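Local structure of NADH dehydrogenase, putative (Plasmodium falciparum, 5JWC) at residues A339-Q347 and S419-E430; V201-D209 and S460-Q468. The protein probably oxidises NADH at a bound FAD and passes the electrons to ubiquinone, as a type II NADH dehydrogenase of the malaria parasite. All coordinates share one frame; numbering follows the deposited sequence.

Contact 1 of 2, residues A339-Q347 and S419-E430. With FAD (flavin-adenine dinucleotide), chain C.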
loop_
_atom_site.group_PDB
_atom_site.type_symbol
_atom_site.label_atom_id
_atom_site.label_comp_id
_atom_site.label_asym_id
_atom_site.label_seq_id
_atom_site.Cartn_x
_atom_site.Cartn_y
_atom_site.Cartn_z
ATOM N N ALA A 339 -4.493 8.707 32.627
ATOM C CA ALA A 339 -3.625 8.813 31.454
ATOM C C ALA A 339 -2.601 7.701 31.496
ATOM O O ALA A 339 -2.136 7.323 32.581
ATOM C CB ALA A 339 -2.955 10.158 31.388
ATOM N N ILE A 340 -2.269 7.157 30.329
ATOM C CA ILE A 340 -1.325 6.040 30.244
ATOM C C ILE A 340 -0.415 6.229 29.040
ATOM O O ILE A 340 -0.750 6.983 28.118
ATOM C CB ILE A 340 -2.050 4.682 30.115
ATOM C CG1 ILE A 340 -2.876 4.633 28.826
ATOM C CG2 ILE A 340 -2.951 4.418 31.313
ATOM C CD1 ILE A 340 -3.685 3.304 28.685
ATOM N N GLY A 341 0.732 5.557 29.025
ATOM C CA GLY A 341 1.603 5.642 27.857
ATOM C C GLY A 341 2.507 6.861 27.830
ATOM O O GLY A 341 2.827 7.434 28.875
ATOM N N ASP A 342 2.911 7.264 26.626
ATOM C CA ASP A 342 3.928 8.314 26.434
ATOM C C ASP A 342 3.479 9.732 26.789
ATOM O O ASP A 342 4.306 10.643 26.878
ATOM C CB ASP A 342 4.377 8.353 24.979
ATOM C CG ASP A 342 5.271 7.189 24.592
ATOM O OD1 ASP A 342 5.531 6.294 25.425
ATOM O OD2 ASP A 342 5.691 7.170 23.414
ATOM N N CYS A 343 2.175 9.951 26.940
ATOM C CA CYS A 343 1.707 11.319 27.200
ATOM C C CYS A 343 1.799 11.700 28.682
ATOM O O CYS A 343 1.479 12.831 29.044
ATOM C CB CYS A 343 0.255 11.516 26.726
ATOM S SG CYS A 343 -1.000 10.662 27.736
ATOM N N LYS A 344 2.229 10.769 29.533
ATOM C CA LYS A 344 2.190 10.988 30.978
ATOM C C LYS A 344 3.514 10.671 31.680
ATOM O O LYS A 344 4.359 9.940 31.144
ATOM C CB LYS A 344 1.061 10.161 31.613
ATOM C CG LYS A 344 1.282 8.650 31.562
ATOM C CD LYS A 344 1.931 8.098 32.826
ATOM C CE LYS A 344 2.180 6.592 32.725
ATOM N NZ LYS A 344 3.126 6.220 31.612
ATOM N N LYS A 345 3.652 11.209 32.890
ATOM C CA LYS A 345 4.673 10.787 33.850
ATOM C C LYS A 345 3.984 10.544 35.203
ATOM O O LYS A 345 3.033 11.248 35.549
ATOM C CB LYS A 345 5.763 11.855 34.004
ATOM C CG LYS A 345 6.798 11.924 32.860
ATOM C CD LYS A 345 7.410 10.565 32.504
ATOM C CE LYS A 345 8.224 10.626 31.181
ATOM N NZ LYS A 345 8.719 9.259 30.725
ATOM N N ILE A 346 4.433 9.538 35.945
ATOM C CA ILE A 346 3.856 9.227 37.248
ATOM C C ILE A 346 4.544 10.031 38.367
ATOM O O ILE A 346 5.773 10.066 38.447
ATOM C CB ILE A 346 3.969 7.716 37.565
ATOM C CG1 ILE A 346 3.246 6.883 36.490
ATOM C CG2 ILE A 346 3.413 7.406 38.969
ATOM C CD1 ILE A 346 3.236 5.404 36.782
ATOM N N GLN A 347 3.749 10.694 39.206
ATOM C CA GLN A 347 4.254 11.341 40.413
ATOM C C GLN A 347 3.567 10.686 41.599
ATOM O O GLN A 347 2.427 11.025 41.923
ATOM C CB GLN A 347 3.997 12.852 40.391
ATOM C CG GLN A 347 4.265 13.526 41.748
ATOM C CD GLN A 347 5.707 13.315 42.235
ATOM O OE1 GLN A 347 6.645 13.897 41.682
ATOM N NE2 GLN A 347 5.887 12.458 43.252
ATOM N N SER A 419 9.725 7.505 36.619
ATOM C CA SER A 419 8.484 7.154 35.942
ATOM C C SER A 419 8.758 6.060 34.900
ATOM O O SER A 419 9.883 5.940 34.410
ATOM C CB SER A 419 7.893 8.412 35.283
ATOM O OG SER A 419 6.524 8.262 34.966
ATOM N N PRO A 420 7.732 5.259 34.547
ATOM C CA PRO A 420 7.968 4.259 33.499
ATOM C C PRO A 420 8.509 4.918 32.218
ATOM O O PRO A 420 8.042 5.981 31.805
ATOM C CB PRO A 420 6.575 3.652 33.266
ATOM C CG PRO A 420 5.862 3.863 34.618
ATOM C CD PRO A 420 6.375 5.176 35.117
ATOM N N THR A 421 9.507 4.290 31.616
ATOM C CA THR A 421 10.074 4.777 30.360
ATOM C C THR A 421 9.011 4.791 29.255
ATOM O O THR A 421 8.080 3.993 29.302
ATOM C CB THR A 421 11.251 3.901 29.932
ATOM O OG1 THR A 421 10.823 2.531 29.950
ATOM C CG2 THR A 421 12.413 4.052 30.920
ATOM N N PRO A 422 9.131 5.713 28.281
ATOM C CA PRO A 422 8.114 5.790 27.213
ATOM C C PRO A 422 8.271 4.668 26.180
ATOM O O PRO A 422 8.846 4.871 25.107
ATOM C CB PRO A 422 8.374 7.154 26.575
ATOM C CG PRO A 422 9.872 7.381 26.785
ATOM C CD PRO A 422 10.177 6.745 28.136
ATOM N N THR A 423 7.758 3.489 26.511
ATOM C CA THR A 423 7.862 2.323 25.643
ATOM C C THR A 423 6.513 1.638 25.402
ATOM O O THR A 423 5.557 1.835 26.163
ATOM C CB THR A 423 8.817 1.281 26.227
ATOM O OG1 THR A 423 8.277 0.799 27.469
ATOM C CG2 THR A 423 10.218 1.894 26.463
ATOM N N ALA A 424 6.443 0.834 24.346
ATOM C CA ALA A 424 5.251 0.051 24.078
ATOM C C ALA A 424 5.031 -0.940 25.209
ATOM O O ALA A 424 3.891 -1.178 25.617
ATOM C CB ALA A 424 5.358 -0.676 22.739
ATOM N N GLN A 425 6.126 -1.501 25.726
ATOM C CA GLN A 425 6.048 -2.434 26.849
ATOM C C GLN A 425 5.321 -1.801 28.026
ATOM O O GLN A 425 4.408 -2.397 28.584
ATOM C CB GLN A 425 7.440 -2.897 27.297
ATOM C CG GLN A 425 8.116 -3.845 26.325
ATOM C CD GLN A 425 9.547 -4.177 26.731
ATOM O OE1 GLN A 425 10.211 -3.376 27.383
ATOM N NE2 GLN A 425 10.012 -5.361 26.365
ATOM N N ASN A 426 5.715 -0.589 28.406
ATOM C CA ASN A 426 5.064 0.041 29.545
ATOM C C ASN A 426 3.633 0.481 29.227
ATOM O O ASN A 426 2.758 0.314 30.066
ATOM C CB ASN A 426 5.903 1.216 30.080
ATOM C CG ASN A 426 7.150 0.721 30.818
ATOM O OD1 ASN A 426 7.144 -0.378 31.361
ATOM N ND2 ASN A 426 8.213 1.509 30.815
ATOM N N ALA A 427 3.387 1.019 28.030
ATOM C CA ALA A 427 2.018 1.393 27.667
ATOM C C ALA A 427 1.093 0.176 27.726
ATOM O O ALA A 427 -0.039 0.263 28.202
ATOM C CB ALA A 427 1.973 2.050 26.268
ATOM N N LYS A 428 1.580 -0.964 27.259
ATOM C CA LYS A 428 0.775 -2.179 27.292
ATOM C C LYS A 428 0.516 -2.651 28.722
ATOM O O LYS A 428 -0.614 -3.021 29.076
ATOM C CB LYS A 428 1.451 -3.290 26.490
ATOM C CG LYS A 428 0.582 -4.531 26.410
ATOM C CD LYS A 428 1.271 -5.641 25.641
ATOM C CE LYS A 428 0.329 -6.819 25.385
ATOM N NZ LYS A 428 1.043 -7.936 24.685
ATOM N N GLN A 429 1.547 -2.640 29.556
ATOM C CA GLN A 429 1.347 -3.073 30.944
ATOM C C GLN A 429 0.411 -2.123 31.708
ATOM O O GLN A 429 -0.379 -2.574 32.543
ATOM C CB GLN A 429 2.689 -3.196 31.680
ATOM C CG GLN A 429 3.592 -4.295 31.152
ATOM C CD GLN A 429 4.932 -4.356 31.865
ATOM O OE1 GLN A 429 5.027 -4.082 33.058
ATOM N NE2 GLN A 429 5.974 -4.726 31.130
ATOM N N GLU A 430 0.511 -0.822 31.442
ATOM C CA GLU A 430 -0.361 0.164 32.092
ATOM C C GLU A 430 -1.809 -0.044 31.666
ATOM O O GLU A 430 -2.752 0.119 32.469
ATOM C CB GLU A 430 0.066 1.600 31.761
ATOM C CG GLU A 430 1.352 2.072 32.436
ATOM C CD GLU A 430 1.972 3.285 31.741
ATOM O OE1 GLU A 430 1.245 3.999 31.012
ATOM O OE2 GLU A 430 3.194 3.529 31.914
HETATM P PA FAD C . 0.883 5.635 20.553
HETATM O O1A FAD C . 1.730 6.454 19.622
HETATM O O2A FAD C . 1.105 4.169 20.443
HETATM O O5B FAD C . -0.675 5.978 20.338
HETATM C C5B FAD C . -1.167 7.296 20.425
HETATM C C4B FAD C . -2.538 7.284 19.770
HETATM O O4B FAD C . -3.200 8.501 20.052
HETATM C C3B FAD C . -2.432 7.169 18.247
HETATM O O3B FAD C . -3.453 6.308 17.791
HETATM C C2B FAD C . -2.755 8.567 17.768
HETATM O O2B FAD C . -3.359 8.534 16.495
HETATM C C1B FAD C . -3.745 8.989 18.847
HETATM N N9A FAD C . -3.925 10.435 19.001
HETATM C C8A FAD C . -2.985 11.428 18.860
HETATM N N7A FAD C . -3.598 12.612 19.115
HETATM C C5A FAD C . -4.895 12.384 19.416
HETATM C C6A FAD C . -5.937 13.237 19.747
HETATM N N6A FAD C . -5.716 14.543 19.891
HETATM N N1A FAD C . -7.175 12.702 20.019
HETATM C C2A FAD C . -7.373 11.335 19.955
HETATM N N3A FAD C . -6.330 10.492 19.619
HETATM C C4A FAD C . -5.114 11.017 19.347
HETATM N N1 FAD C . 8.653 0.538 22.412
HETATM C C2 FAD C . 9.087 -0.647 22.942
HETATM O O2 FAD C . 8.780 -0.940 24.091
HETATM N N3 FAD C . 9.854 -1.523 22.191
HETATM C C4 FAD C . 10.195 -1.238 20.896
HETATM O O4 FAD C . 10.872 -2.048 20.248
HETATM C C4X FAD C . 9.750 -0.044 20.341
HETATM N N5 FAD C . 10.066 0.289 19.042
HETATM C C5X FAD C . 9.607 1.489 18.511
HETATM C C6 FAD C . 9.903 1.816 17.201
HETATM C C7 FAD C . 9.460 3.010 16.643
HETATM C C7M FAD C . 9.821 3.328 15.210
HETATM C C8 FAD C . 8.693 3.883 17.402
HETATM C C8M FAD C . 8.206 5.178 16.822
HETATM C C9 FAD C . 8.389 3.554 18.725
HETATM C C9A FAD C . 8.837 2.357 19.278
HETATM N N10 FAD C . 8.533 2.019 20.586
HETATM C C10 FAD C . 8.976 0.833 21.107
HETATM C "C1'" FAD C . 7.754 2.950 21.468
HETATM C "C2'" FAD C . 6.256 2.790 21.430
HETATM O "O2'" FAD C . 5.819 2.926 20.107
HETATM C "C3'" FAD C . 5.661 3.933 22.234
HETATM O "O3'" FAD C . 6.215 3.979 23.529
HETATM C "C4'" FAD C . 4.163 3.685 22.291
HETATM O "O4'" FAD C . 3.669 3.985 21.011
HETATM C "C5'" FAD C . 3.460 4.532 23.340
HETATM O "O5'" FAD C . 2.100 4.151 23.342
HETATM P P FAD C . 0.957 5.284 23.418
HETATM O O1P FAD C . -0.395 4.612 23.509
HETATM O O2P FAD C . 1.305 6.172 24.579
HETATM O O3P FAD C . 1.142 6.150 22.061
HETATM O O HOH W 1 4.631 4.483 27.134
HETATM O O HOH W 2 8.231 6.743 22.966
HETATM O O HOH W 3 5.841 7.530 32.354
#
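The G341 CA atom lies 4.3 Å from A427 CA, where the turn leading into strand 344-346 meets the first turns of helix 424-440, and farther along I346 comes close to S419. E430 carries the inner part of the contact. The E430 side chain, extended beyond CG, brings OE1 to G341 N, which donates almost along the C-O axis in a nearly straight bond of 2.6 Å. K344 approaches from the opposite direction and forms a salt bridge, with NZ 2.7 Å from E430 OE2 on the syn side, 29° out of the carboxylate plane. The K344 chain is bent at chi2 and again at chi4 (62°), which folds NZ back so that it also donates to the carbonyl O of G341. This buried ammonium has protein acceptors on both segments, and water 3 adds a further one while linking it to S419 OG and P420 O. At the outer end, I346 N donates to S419 OG over 2.6 Å, and I346 CD1 packs on P420 CD, the side chains crossing at about a right angle. Nearer the cofactor, D342 OD1 rests against P422 CA and CB and accepts a bond from the ribityl hydroxyl FAD O3'; water 1 joins the same oxygen to T423 O. D342 N binds phosphate oxygen FAD O2P at 2.8 Å, while G341 CA lies against the same oxygen, on a backbone conformation that suits glycine. The N-cap residue T423 accepts from N426 N through OG1, and the amides just after it, A424 N and Q425 N, donate to flavin N1 and O2. A glycine-aspartate turn gripping phosphate and ribityl, facing a helix whose N-terminus meets the flavin pyrimidine, is characteristic of FAD sites in the pyridine nucleotide-disulphide oxidoreductase family.

Contact 2 of 2, residues V201-D209 and S460-Q468. With 4W0 (5-fluoro-3-methyl-2-{4-[4-(trifluoromethoxy)benzyl]phenyl}quinolin-4(1H)-one), chain M.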
loop_
_atom_site.group_PDB
_atom_site.type_symbol
_atom_site.label_atom_id
_atom_site.label_comp_id
_atom_site.label_asym_id
_atom_site.label_seq_id
_atom_site.Cartn_x
_atom_site.Cartn_y
_atom_site.Cartn_z
ATOM N N VAL A 201 19.135 2.855 14.506
ATOM C CA VAL A 201 19.988 1.711 14.243
ATOM C C VAL A 201 19.269 0.689 13.358
ATOM O O VAL A 201 19.844 0.205 12.386
ATOM C CB VAL A 201 20.448 1.043 15.564
ATOM C CG1 VAL A 201 20.980 -0.345 15.294
ATOM C CG2 VAL A 201 21.507 1.915 16.242
ATOM N N GLU A 202 18.009 0.382 13.672
ATOM C CA GLU A 202 17.284 -0.628 12.898
ATOM C C GLU A 202 16.952 -0.167 11.472
ATOM O O GLU A 202 17.015 -0.960 10.538
ATOM C CB GLU A 202 16.023 -1.056 13.641
ATOM C CG GLU A 202 16.394 -1.876 14.906
ATOM C CD GLU A 202 15.200 -2.493 15.611
ATOM O OE1 GLU A 202 14.299 -1.728 16.026
ATOM O OE2 GLU A 202 15.164 -3.748 15.741
ATOM N N VAL A 203 16.603 1.103 11.310
ATOM C CA VAL A 203 16.365 1.648 9.970
ATOM C C VAL A 203 17.630 1.563 9.128
ATOM O O VAL A 203 17.585 1.168 7.972
ATOM C CB VAL A 203 15.875 3.112 10.029
ATOM C CG1 VAL A 203 15.882 3.760 8.620
ATOM C CG2 VAL A 203 14.488 3.168 10.674
ATOM N N THR A 204 18.766 1.924 9.724
ATOM C CA THR A 204 20.047 1.864 9.027
ATOM C C THR A 204 20.370 0.418 8.607
ATOM O O THR A 204 20.766 0.168 7.473
ATOM C CB THR A 204 21.193 2.448 9.921
ATOM O OG1 THR A 204 20.890 3.809 10.265
ATOM C CG2 THR A 204 22.535 2.414 9.195
ATOM N N ALA A 205 20.197 -0.526 9.526
ATOM C CA ALA A 205 20.497 -1.937 9.269
ATOM C C ALA A 205 19.625 -2.502 8.135
ATOM O O ALA A 205 20.095 -3.254 7.287
ATOM C CB ALA A 205 20.296 -2.768 10.563
ATOM N N GLU A 206 18.346 -2.141 8.150
ATOM C CA GLU A 206 17.396 -2.635 7.154
ATOM C C GLU A 206 17.724 -2.125 5.760
ATOM O O GLU A 206 17.685 -2.890 4.797
ATOM C CB GLU A 206 15.974 -2.223 7.544
ATOM C CG GLU A 206 15.385 -3.098 8.656
ATOM C CD GLU A 206 15.117 -4.516 8.172
ATOM O OE1 GLU A 206 15.029 -5.430 9.020
ATOM O OE2 GLU A 206 14.979 -4.713 6.939
ATOM N N PHE A 207 18.030 -0.837 5.655
ATOM C CA PHE A 207 18.512 -0.288 4.396
ATOM C C PHE A 207 19.830 -0.907 3.948
ATOM O O PHE A 207 20.001 -1.162 2.758
ATOM C CB PHE A 207 18.644 1.229 4.480
ATOM C CG PHE A 207 17.372 1.933 4.121
ATOM C CD1 PHE A 207 16.827 1.771 2.857
ATOM C CD2 PHE A 207 16.686 2.696 5.055
ATOM C CE1 PHE A 207 15.626 2.402 2.508
ATOM C CE2 PHE A 207 15.507 3.323 4.723
ATOM C CZ PHE A 207 14.971 3.183 3.443
ATOM N N ALA A 208 20.747 -1.166 4.885
ATOM C CA ALA A 208 22.021 -1.780 4.511
ATOM C C ALA A 208 21.787 -3.153 3.900
ATOM O O ALA A 208 22.408 -3.491 2.889
ATOM C CB ALA A 208 22.973 -1.880 5.726
ATOM N N ASP A 209 20.888 -3.937 4.497
ATOM C CA ASP A 209 20.550 -5.254 3.954
ATOM C C ASP A 209 19.902 -5.139 2.567
ATOM O O ASP A 209 20.289 -5.834 1.627
ATOM C CB ASP A 209 19.601 -6.013 4.871
ATOM C CG ASP A 209 20.253 -6.461 6.182
ATOM O OD1 ASP A 209 21.495 -6.368 6.344
ATOM O OD2 ASP A 209 19.491 -6.918 7.058
ATOM N N SER A 460 15.003 -5.838 25.914
ATOM C CA SER A 460 14.965 -5.143 24.638
ATOM C C SER A 460 15.695 -5.942 23.577
ATOM O O SER A 460 16.631 -6.689 23.888
ATOM C CB SER A 460 15.597 -3.762 24.752
ATOM O OG SER A 460 15.057 -3.042 25.846
ATOM N N LEU A 461 15.279 -5.734 22.329
ATOM C CA LEU A 461 15.783 -6.453 21.178
ATOM C C LEU A 461 16.086 -5.459 20.077
ATOM O O LEU A 461 15.345 -4.493 19.898
ATOM C CB LEU A 461 14.727 -7.439 20.648
ATOM C CG LEU A 461 14.984 -8.923 20.768
ATOM C CD1 LEU A 461 14.808 -9.203 22.260
ATOM C CD2 LEU A 461 13.968 -9.707 19.972
ATOM N N ALA A 462 17.123 -5.722 19.293
ATOM C CA ALA A 462 17.376 -4.892 18.119
ATOM C C ALA A 462 18.000 -5.684 16.978
ATOM O O ALA A 462 18.893 -6.505 17.197
ATOM C CB ALA A 462 18.264 -3.708 18.491
ATOM N N TYR A 463 17.528 -5.445 15.756
ATOM C CA TYR A 463 18.161 -6.006 14.567
ATOM C C TYR A 463 19.235 -5.046 14.053
ATOM O O TYR A 463 18.966 -3.853 13.866
ATOM C CB TYR A 463 17.133 -6.294 13.465
ATOM C CG TYR A 463 17.800 -6.866 12.233
ATOM C CD1 TYR A 463 18.324 -8.154 12.245
ATOM C CD2 TYR A 463 17.936 -6.112 11.074
ATOM C CE1 TYR A 463 18.954 -8.687 11.131
ATOM C CE2 TYR A 463 18.581 -6.632 9.949
ATOM C CZ TYR A 463 19.081 -7.922 9.988
ATOM O OH TYR A 463 19.717 -8.468 8.900
ATOM N N ILE A 464 20.459 -5.538 13.847
ATOM C CA ILE A 464 21.563 -4.624 13.521
ATOM C C ILE A 464 22.270 -4.943 12.195
ATOM O O ILE A 464 23.372 -4.440 11.921
ATOM C CB ILE A 464 22.627 -4.570 14.670
ATOM C CG1 ILE A 464 23.380 -5.897 14.808
ATOM C CG2 ILE A 464 21.973 -4.160 16.013
ATOM C CD1 ILE A 464 24.604 -5.794 15.713
ATOM N N GLY A 465 21.624 -5.754 11.363
ATOM C CA GLY A 465 22.092 -5.964 10.006
ATOM C C GLY A 465 22.812 -7.285 9.798
ATOM O O GLY A 465 23.432 -7.833 10.720
ATOM N N ASN A 466 22.717 -7.789 8.573
ATOM C CA ASN A 466 23.419 -9.000 8.160
ATOM C C ASN A 466 23.162 -10.176 9.091
ATOM O O ASN A 466 24.104 -10.835 9.539
ATOM C CB ASN A 466 24.927 -8.735 8.060
ATOM C CG ASN A 466 25.668 -9.854 7.325
ATOM O OD1 ASN A 466 25.135 -10.446 6.387
ATOM N ND2 ASN A 466 26.880 -10.159 7.768
ATOM N N HIS A 467 21.879 -10.398 9.386
ATOM C CA HIS A 467 21.382 -11.522 10.184
ATOM C C HIS A 467 21.632 -11.364 11.676
ATOM O O HIS A 467 21.216 -12.214 12.460
ATOM C CB HIS A 467 21.992 -12.851 9.714
ATOM C CG HIS A 467 21.741 -13.148 8.271
ATOM N ND1 HIS A 467 22.438 -12.535 7.249
ATOM C CD2 HIS A 467 20.865 -13.987 7.677
ATOM C CE1 HIS A 467 22.002 -12.987 6.091
ATOM N NE2 HIS A 467 21.043 -13.866 6.319
ATOM N N GLN A 468 22.300 -10.290 12.076
ATOM C CA GLN A 468 22.668 -10.126 13.481
ATOM C C GLN A 468 21.586 -9.421 14.321
ATOM O O GLN A 468 21.157 -8.293 14.026
ATOM C CB GLN A 468 23.988 -9.358 13.591
ATOM C CG GLN A 468 25.093 -9.877 12.690
ATOM C CD GLN A 468 25.408 -11.347 12.939
ATOM O OE1 GLN A 468 25.689 -11.752 14.066
ATOM N NE2 GLN A 468 25.353 -12.154 11.882
HETATM C C1 4W0 M . 14.599 -8.343 10.882
HETATM C C2 4W0 M . 15.351 -8.293 9.696
HETATM C C3 4W0 M . 15.935 -9.463 9.181
HETATM C C4 4W0 M . 15.784 -10.696 9.842
HETATM C C5 4W0 M . 15.032 -10.747 11.023
HETATM C C6 4W0 M . 14.442 -9.587 11.543
HETATM O O1 4W0 M . 26.000 -9.061 2.203
HETATM C C7 4W0 M . 16.413 -11.941 9.277
HETATM C C8 4W0 M . 17.198 -11.869 8.056
HETATM C C9 4W0 M . 17.349 -10.565 7.373
HETATM C C10 4W0 M . 18.163 -10.341 6.117
HETATM C C11 4W0 M . 19.539 -10.574 6.121
HETATM C C12 4W0 M . 20.311 -10.330 4.991
HETATM C C13 4W0 M . 19.677 -9.821 3.880
HETATM C C14 4W0 M . 18.335 -9.558 3.878
HETATM C C15 4W0 M . 17.567 -9.801 4.996
HETATM O O2 4W0 M . 16.277 -13.009 9.836
HETATM N N 4W0 M . 16.735 -9.389 7.931
HETATM C C16 4W0 M . 20.358 -9.504 2.582
HETATM C C17 4W0 M . 21.855 -9.369 2.530
HETATM C C18 4W0 M . 22.527 -8.488 3.366
HETATM C C19 4W0 M . 23.913 -8.390 3.264
HETATM C C20 4W0 M . 24.597 -9.148 2.308
HETATM C C21 4W0 M . 23.914 -10.018 1.465
HETATM C C22 4W0 M . 22.541 -10.120 1.574
HETATM C C23 4W0 M . 17.821 -13.132 7.508
HETATM F F1 4W0 M . 14.879 -11.914 11.651
HETATM C C24 4W0 M . 26.734 -9.897 3.063
HETATM F F2 4W0 M . 26.504 -9.507 4.320
HETATM F F3 4W0 M . 28.045 -9.773 2.798
HETATM F F4 4W0 M . 26.334 -11.165 2.882
HETATM O O HOH W 4 14.487 -2.233 19.014
#
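A pocket for the quinolone inhibitor 4W0 opens where helix 198-218 lies against the β-hairpin 460-473 of the C-terminal domain, and Y463 and D209 join the two elements at its wall. The short axes of helix 201-209 and strand 460-465 approach to 6.5 Å with their directions 40° apart. D209 spans the junction with both carboxylate oxygens: OD1 takes N466 N through its syn lone pair at 2.9 Å, and OD2 accepts from Y463 OH at the ring edge, in a bond whose very short refined length is doubtful. H467 N donates to the same phenol oxygen, so the hydroxyl is held from helix and turn at once. With CG anti to the backbone N (chi1 180°), the Y463 ring lies beside its own carbonyl, between two partners: G465 N is 3.4 Å above one face, toward the rim, and on the opposite face the inhibitor's fluorinated ring lies almost parallel, its C2 over the centre at 3.5 Å. G465 to Q468 form a type I' turn, the tight reversal that closes the hairpin of strands 460-465 and 468-473, and this turn carries H467 to the ligand, where the imidazole face meets C11 of the phenyl ring bonded to the quinolone. From the helix side E206 OE1 reaches 4W0 C2, while its OE2 is bound by S74 OG and T76 OG1. Toward the start of the strand, E202 OE2 accepts Y463 N over 2.9 Å on its anti side, 20° out of the carboxylate plane. Between these polar ends A205 CB is pressed against the I464-G465 peptide, 3.4 Å from G465 N; beyond E202, V201 CG1 lies beside I464 CG2 at 4.0 Å.

In the fold
Along the chain the segments come in the order 201-209, 339-347, 419-430, 460-468, so both segments of contact 1 fall between those of contact 2. The centres are 26 Å apart, yet the nearest atoms come within about 5 Å. Contact 1 grips the phosphate, ribityl and pyrimidine parts of FAD, and the E202 side chain of contact 2 approaches the cofactor to about 5 Å. Helix 424-440 leads on to strand 460-465, linking the FAD site to the hairpin 460-473. The 71 residues between the segments of contact 1 contain helices and no strand. Contact 2 joins the helix after the second, probably NADH-binding, glycine-rich turn to the C-terminal domain, and one of three inhibitor molecules sits at this junction.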